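BlEst2 (Bacillus licheniformis, PDB 6WPX) probably hydrolyses ester bonds as a bacterial esterase or lipase, here in its propeptide form, whose C-terminal domain has an autoinhibitory effect. Local coordinates at residues 146-158 against 171-184. Residues are numbered along the deposited sequence; the frame is centred on the assembly and turned at random.
Sequences TPHHGSQLADLAY and QKNDAVYSLQTGFM
Gly150 passes Thr181 with their CA atoms 4.1 Å apart, an approach possible because Gly150 has no beta carbon; one there would clash with Thr181 CA. Just beyond it, Ser151 N donates to Leu179 O over 2.7 Å, joining the loop before helix 152-157 to the turn between helices 174-178 and 181-191. Ser151 caps its own helix as well: OG accepts from Ala154 N and weakly from Leu153 N. One turn further on, Asp155 reaches across with both carboxylate oxygens. OD1 receives Thr181 N at 2.8 Å and OD2 receives Thr181 OG1 at 2.5 Å, each on its syn lone pair, so the carboxylate grips the first turn of helix 181-191 through backbone and side chain together. Between these polar links Ala154 CB packs on Leu179 CB. Residues 146-158 come after strand 138-144 of the mixed sheet, in a region whose sequence belongs to the alpha/beta-hydrolase clan, whereas Gln180 and Thr181 meet Ser470 of strand 462-473, in a separate antiparallel sheet; the contact thus lies between the two. At the far end the Tyr158 ring is sandwiched: Lys172 CG lies over one face, 4.0 Å from the ring centroid, while the Gln180 amide stacks on the opposite face, its plane inclined 24° to the ring. Gln180 NE2 is fixed by a 2.9 Å bond to Tyr177 O, which sets the rotation of that amide. Val176 CG1 meets the ring edge at CE1, Tyr177 adds an offset edge-to-face contact, and Asn173 N makes a weak bond to Tyr158 OH. With an alanine in place of Tyr158, a gap is likely to open between Lys172 and the Gln180 amide, and Asn173 N would lose that bond. Nearby, a water bridges Ala157 O and Lys172 NZ, an ammonium also bound to Tyr416 OH.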
loop_
_atom_site.group_PDB
_atom_site.type_symbol
_atom_site.label_atom_id
_atom_site.label_comp_id
_atom_site.label_asym_id
_atom_site.label_seq_id
_atom_site.Cartn_x
_atom_site.Cartn_y
_atom_site.Cartn_z
ATOM N N THR A 146 0.990 -7.419 -6.040
ATOM C CA THR A 146 0.744 -7.898 -4.686
ATOM C C THR A 146 1.724 -7.250 -3.724
ATOM O O THR A 146 2.927 -7.415 -3.912
ATOM C CB THR A 146 0.851 -9.436 -4.600
ATOM O OG1 THR A 146 -0.232 -10.015 -5.349
ATOM C CG2 THR A 146 0.809 -9.938 -3.129
ATOM N N PRO A 147 1.246 -6.592 -2.646
ATOM C CA PRO A 147 2.194 -6.047 -1.662
ATOM C C PRO A 147 2.755 -7.149 -0.752
ATOM O O PRO A 147 2.429 -7.204 0.437
ATOM C CB PRO A 147 1.361 -5.014 -0.898
ATOM C CG PRO A 147 -0.060 -5.546 -0.967
ATOM C CD PRO A 147 -0.160 -6.351 -2.250
ATOM N N HIS A 148 3.635 -8.015 -1.306
ATOM C CA HIS A 148 4.272 -9.085 -0.517
ATOM C C HIS A 148 5.065 -8.519 0.682
ATOM O O HIS A 148 5.225 -9.225 1.671
ATOM C CB HIS A 148 5.200 -9.936 -1.388
ATOM C CG HIS A 148 4.467 -10.739 -2.422
ATOM N ND1 HIS A 148 3.660 -11.809 -2.071
ATOM C CD2 HIS A 148 4.446 -10.591 -3.767
ATOM C CE1 HIS A 148 3.216 -12.304 -3.211
ATOM N NE2 HIS A 148 3.662 -11.597 -4.263
ATOM N N HIS A 149 5.564 -7.261 0.587
ATOM C CA HIS A 149 6.313 -6.641 1.692
ATOM C C HIS A 149 5.473 -5.565 2.404
ATOM O O HIS A 149 5.993 -4.790 3.184
ATOM C CB HIS A 149 7.697 -6.102 1.238
ATOM C CG HIS A 149 8.582 -7.166 0.648
ATOM N ND1 HIS A 149 9.521 -7.829 1.407
ATOM C CD2 HIS A 149 8.575 -7.695 -0.592
ATOM C CE1 HIS A 149 10.095 -8.701 0.599
ATOM N NE2 HIS A 149 9.555 -8.670 -0.609
ATOM N N GLY A 150 4.182 -5.541 2.131
ATOM C CA GLY A 150 3.292 -4.584 2.754
ATOM C C GLY A 150 3.049 -3.316 1.968
ATOM O O GLY A 150 3.716 -3.026 0.969
ATOM N N SER A 151 2.094 -2.550 2.452
ATOM C CA SER A 151 1.670 -1.305 1.862
ATOM C C SER A 151 1.992 -0.122 2.784
ATOM O O SER A 151 1.523 -0.094 3.932
ATOM C CB SER A 151 0.171 -1.365 1.591
ATOM O OG SER A 151 -0.282 -0.061 1.279
ATOM N N GLN A 152 2.788 0.847 2.282
ATOM C CA GLN A 152 3.105 2.077 3.047
ATOM C C GLN A 152 1.831 2.931 3.214
ATOM O O GLN A 152 1.729 3.716 4.152
ATOM C CB GLN A 152 4.242 2.894 2.412
ATOM C CG GLN A 152 5.602 2.144 2.367
ATOM C CD GLN A 152 5.799 1.424 1.035
ATOM O OE1 GLN A 152 4.836 1.016 0.360
ATOM N NE2 GLN A 152 7.061 1.228 0.651
ATOM N N LEU A 153 0.851 2.730 2.327
ATOM C CA LEU A 153 -0.446 3.401 2.418
ATOM C C LEU A 153 -1.257 2.792 3.568
ATOM O O LEU A 153 -1.966 3.521 4.260
ATOM C CB LEU A 153 -1.185 3.314 1.089
ATOM C CG LEU A 153 -0.602 4.219 -0.016
ATOM C CD1 LEU A 153 -1.206 3.855 -1.381
ATOM C CD2 LEU A 153 -0.847 5.722 0.319
ATOM N N ALA A 154 -1.122 1.456 3.797
ATOM C CA ALA A 154 -1.760 0.833 4.953
ATOM C C ALA A 154 -1.071 1.358 6.220
ATOM O O ALA A 154 -1.763 1.633 7.186
ATOM C CB ALA A 154 -1.675 -0.693 4.879
ATOM N N ASP A 155 0.281 1.553 6.195
ATOM C CA ASP A 155 1.016 2.109 7.339
ATOM C C ASP A 155 0.475 3.482 7.650
ATOM O O ASP A 155 0.281 3.813 8.820
ATOM C CB ASP A 155 2.512 2.235 7.053
ATOM C CG ASP A 155 3.191 0.914 6.855
ATOM O OD1 ASP A 155 2.557 -0.124 7.125
ATOM O OD2 ASP A 155 4.377 0.912 6.477
ATOM N N LEU A 156 0.224 4.272 6.591
ATOM C CA LEU A 156 -0.346 5.611 6.696
ATOM C C LEU A 156 -1.732 5.570 7.324
ATOM O O LEU A 156 -1.975 6.325 8.269
ATOM C CB LEU A 156 -0.373 6.333 5.323
ATOM C CG LEU A 156 -1.065 7.699 5.281
ATOM C CD1 LEU A 156 -0.316 8.750 6.134
ATOM C CD2 LEU A 156 -1.207 8.194 3.826
ATOM N N ALA A 157 -2.628 4.690 6.823
ATOM C CA ALA A 157 -4.001 4.530 7.323
ATOM C C ALA A 157 -4.065 4.209 8.830
ATOM O O ALA A 157 -5.027 4.577 9.495
ATOM C CB ALA A 157 -4.704 3.423 6.557
ATOM N N TYR A 158 -3.087 3.454 9.334
ATOM C CA TYR A 158 -3.022 3.043 10.730
ATOM C C TYR A 158 -2.217 4.003 11.617
ATOM O O TYR A 158 -2.052 3.748 12.807
ATOM C CB TYR A 158 -2.484 1.608 10.819
ATOM C CG TYR A 158 -3.591 0.619 10.580
ATOM C CD1 TYR A 158 -4.020 0.324 9.285
ATOM C CD2 TYR A 158 -4.293 0.055 11.648
ATOM C CE1 TYR A 158 -5.098 -0.529 9.058
ATOM C CE2 TYR A 158 -5.385 -0.790 11.429
ATOM C CZ TYR A 158 -5.774 -1.082 10.130
ATOM O OH TYR A 158 -6.824 -1.925 9.906
ATOM N N GLN A 171 -12.025 2.006 7.063
ATOM C CA GLN A 171 -10.891 1.361 6.402
ATOM C C GLN A 171 -10.066 0.519 7.362
ATOM O O GLN A 171 -9.109 -0.123 6.935
ATOM C CB GLN A 171 -10.026 2.375 5.611
ATOM C CG GLN A 171 -9.168 3.302 6.459
ATOM C CD GLN A 171 -8.503 4.375 5.637
ATOM O OE1 GLN A 171 -8.910 5.537 5.647
ATOM N NE2 GLN A 171 -7.460 4.013 4.906
ATOM N N LYS A 172 -10.394 0.541 8.653
ATOM C CA LYS A 172 -9.666 -0.311 9.561
ATOM C C LYS A 172 -10.444 -1.595 9.693
ATOM O O LYS A 172 -11.590 -1.616 10.159
ATOM C CB LYS A 172 -9.365 0.340 10.912
ATOM C CG LYS A 172 -8.294 1.426 10.839
ATOM C CD LYS A 172 -8.127 2.122 12.191
ATOM C CE LYS A 172 -6.757 2.750 12.303
ATOM N NZ LYS A 172 -6.657 3.678 13.462
ATOM N N ASN A 173 -9.856 -2.649 9.160
ATOM C CA ASN A 173 -10.401 -3.985 9.233
ATOM C C ASN A 173 -9.187 -4.891 9.221
ATOM O O ASN A 173 -8.064 -4.408 9.055
ATOM C CB ASN A 173 -11.391 -4.271 8.085
ATOM C CG ASN A 173 -10.827 -4.057 6.693
ATOM O OD1 ASN A 173 -9.741 -4.499 6.368
ATOM N ND2 ASN A 173 -11.565 -3.403 5.825
ATOM N N ASP A 174 -9.409 -6.187 9.430
ATOM C CA ASP A 174 -8.359 -7.177 9.504
ATOM C C ASP A 174 -7.516 -7.234 8.242
ATOM O O ASP A 174 -6.320 -7.481 8.369
ATOM C CB ASP A 174 -8.967 -8.545 9.773
ATOM C CG ASP A 174 -9.482 -8.769 11.186
ATOM O OD1 ASP A 174 -9.312 -7.867 12.031
ATOM O OD2 ASP A 174 -9.985 -9.879 11.461
ATOM N N ALA A 175 -8.123 -7.028 7.043
ATOM C CA ALA A 175 -7.412 -7.077 5.756
ATOM C C ALA A 175 -6.425 -5.956 5.607
ATOM O O ALA A 175 -5.255 -6.245 5.377
ATOM C CB ALA A 175 -8.380 -7.111 4.579
ATOM N N VAL A 176 -6.852 -4.691 5.818
ATOM C CA VAL A 176 -5.974 -3.506 5.732
ATOM C C VAL A 176 -4.861 -3.576 6.787
ATOM O O VAL A 176 -3.708 -3.282 6.485
ATOM C CB VAL A 176 -6.766 -2.158 5.791
ATOM C CG1 VAL A 176 -5.831 -0.959 5.588
ATOM C CG2 VAL A 176 -7.886 -2.131 4.740
ATOM N N TYR A 177 -5.215 -3.979 8.011
ATOM C CA TYR A 177 -4.302 -4.170 9.140
ATOM C C TYR A 177 -3.184 -5.125 8.748
ATOM O O TYR A 177 -2.034 -4.868 9.091
ATOM C CB TYR A 177 -5.082 -4.798 10.304
ATOM C CG TYR A 177 -4.298 -4.957 11.579
ATOM C CD1 TYR A 177 -3.627 -6.146 11.870
ATOM C CD2 TYR A 177 -4.305 -3.959 12.544
ATOM C CE1 TYR A 177 -2.957 -6.318 13.086
ATOM C CE2 TYR A 177 -3.632 -4.113 13.748
ATOM C CZ TYR A 177 -2.980 -5.299 14.027
ATOM O OH TYR A 177 -2.363 -5.402 15.246
ATOM N N SER A 178 -3.540 -6.262 8.087
ATOM C CA SER A 178 -2.568 -7.290 7.696
ATOM C C SER A 178 -1.624 -6.807 6.595
ATOM O O SER A 178 -0.616 -7.454 6.354
ATOM C CB SER A 178 -3.259 -8.588 7.283
ATOM O OG SER A 178 -3.879 -8.497 6.010
ATOM N N LEU A 179 -1.944 -5.674 5.944
ATOM C CA LEU A 179 -1.136 -5.081 4.877
ATOM C C LEU A 179 -0.049 -4.111 5.378
ATOM O O LEU A 179 0.787 -3.684 4.579
ATOM C CB LEU A 179 -2.029 -4.408 3.826
ATOM C CG LEU A 179 -2.933 -5.365 3.013
ATOM C CD1 LEU A 179 -3.864 -4.583 2.135
ATOM C CD2 LEU A 179 -2.101 -6.319 2.173
ATOM N N GLN A 180 -0.047 -3.770 6.681
ATOM C CA GLN A 180 1.004 -2.899 7.241
ATOM C C GLN A 180 2.368 -3.561 6.997
ATOM O O GLN A 180 2.477 -4.792 7.058
ATOM C CB GLN A 180 0.801 -2.682 8.741
ATOM C CG GLN A 180 -0.427 -1.842 9.035
ATOM C CD GLN A 180 -0.732 -1.800 10.500
ATOM O OE1 GLN A 180 -0.346 -0.866 11.223
ATOM N NE2 GLN A 180 -1.465 -2.803 10.974
ATOM N N THR A 181 3.388 -2.759 6.686
ATOM C CA THR A 181 4.716 -3.294 6.346
ATOM C C THR A 181 5.361 -4.040 7.512
ATOM O O THR A 181 6.105 -4.989 7.286
ATOM C CB THR A 181 5.641 -2.217 5.767
ATOM O OG1 THR A 181 5.806 -1.184 6.728
ATOM C CG2 THR A 181 5.133 -1.649 4.467
ATOM N N GLY A 182 5.075 -3.614 8.740
ATOM C CA GLY A 182 5.611 -4.292 9.919
ATOM C C GLY A 182 5.033 -5.691 10.026
ATOM O O GLY A 182 5.761 -6.648 10.283
ATOM N N PHE A 183 3.705 -5.807 9.826
ATOM C CA PHE A 183 2.964 -7.080 9.869
ATOM C C PHE A 183 3.435 -7.969 8.715
ATOM O O PHE A 183 3.678 -9.154 8.917
ATOM C CB PHE A 183 1.455 -6.807 9.707
ATOM C CG PHE A 183 0.561 -7.965 10.073
ATOM C CD1 PHE A 183 0.286 -8.971 9.152
ATOM C CD2 PHE A 183 0.003 -8.063 11.348
ATOM C CE1 PHE A 183 -0.549 -10.044 9.493
ATOM C CE2 PHE A 183 -0.842 -9.129 11.681
ATOM C CZ PHE A 183 -1.123 -10.105 10.740
ATOM N N MET A 184 3.577 -7.395 7.510
ATOM C CA MET A 184 4.047 -8.171 6.373
ATOM C C MET A 184 5.494 -8.592 6.525
ATOM O O MET A 184 5.830 -9.666 6.053
ATOM C CB MET A 184 3.781 -7.454 5.041
ATOM C CG MET A 184 2.297 -7.469 4.641
ATOM S SD MET A 184 1.550 -9.113 4.576
ATOM C CE MET A 184 2.585 -9.925 3.361
HETATM O O HOH W 1 7.356 -5.924 5.064
HETATM O O HOH W 2 -5.118 5.578 12.021
#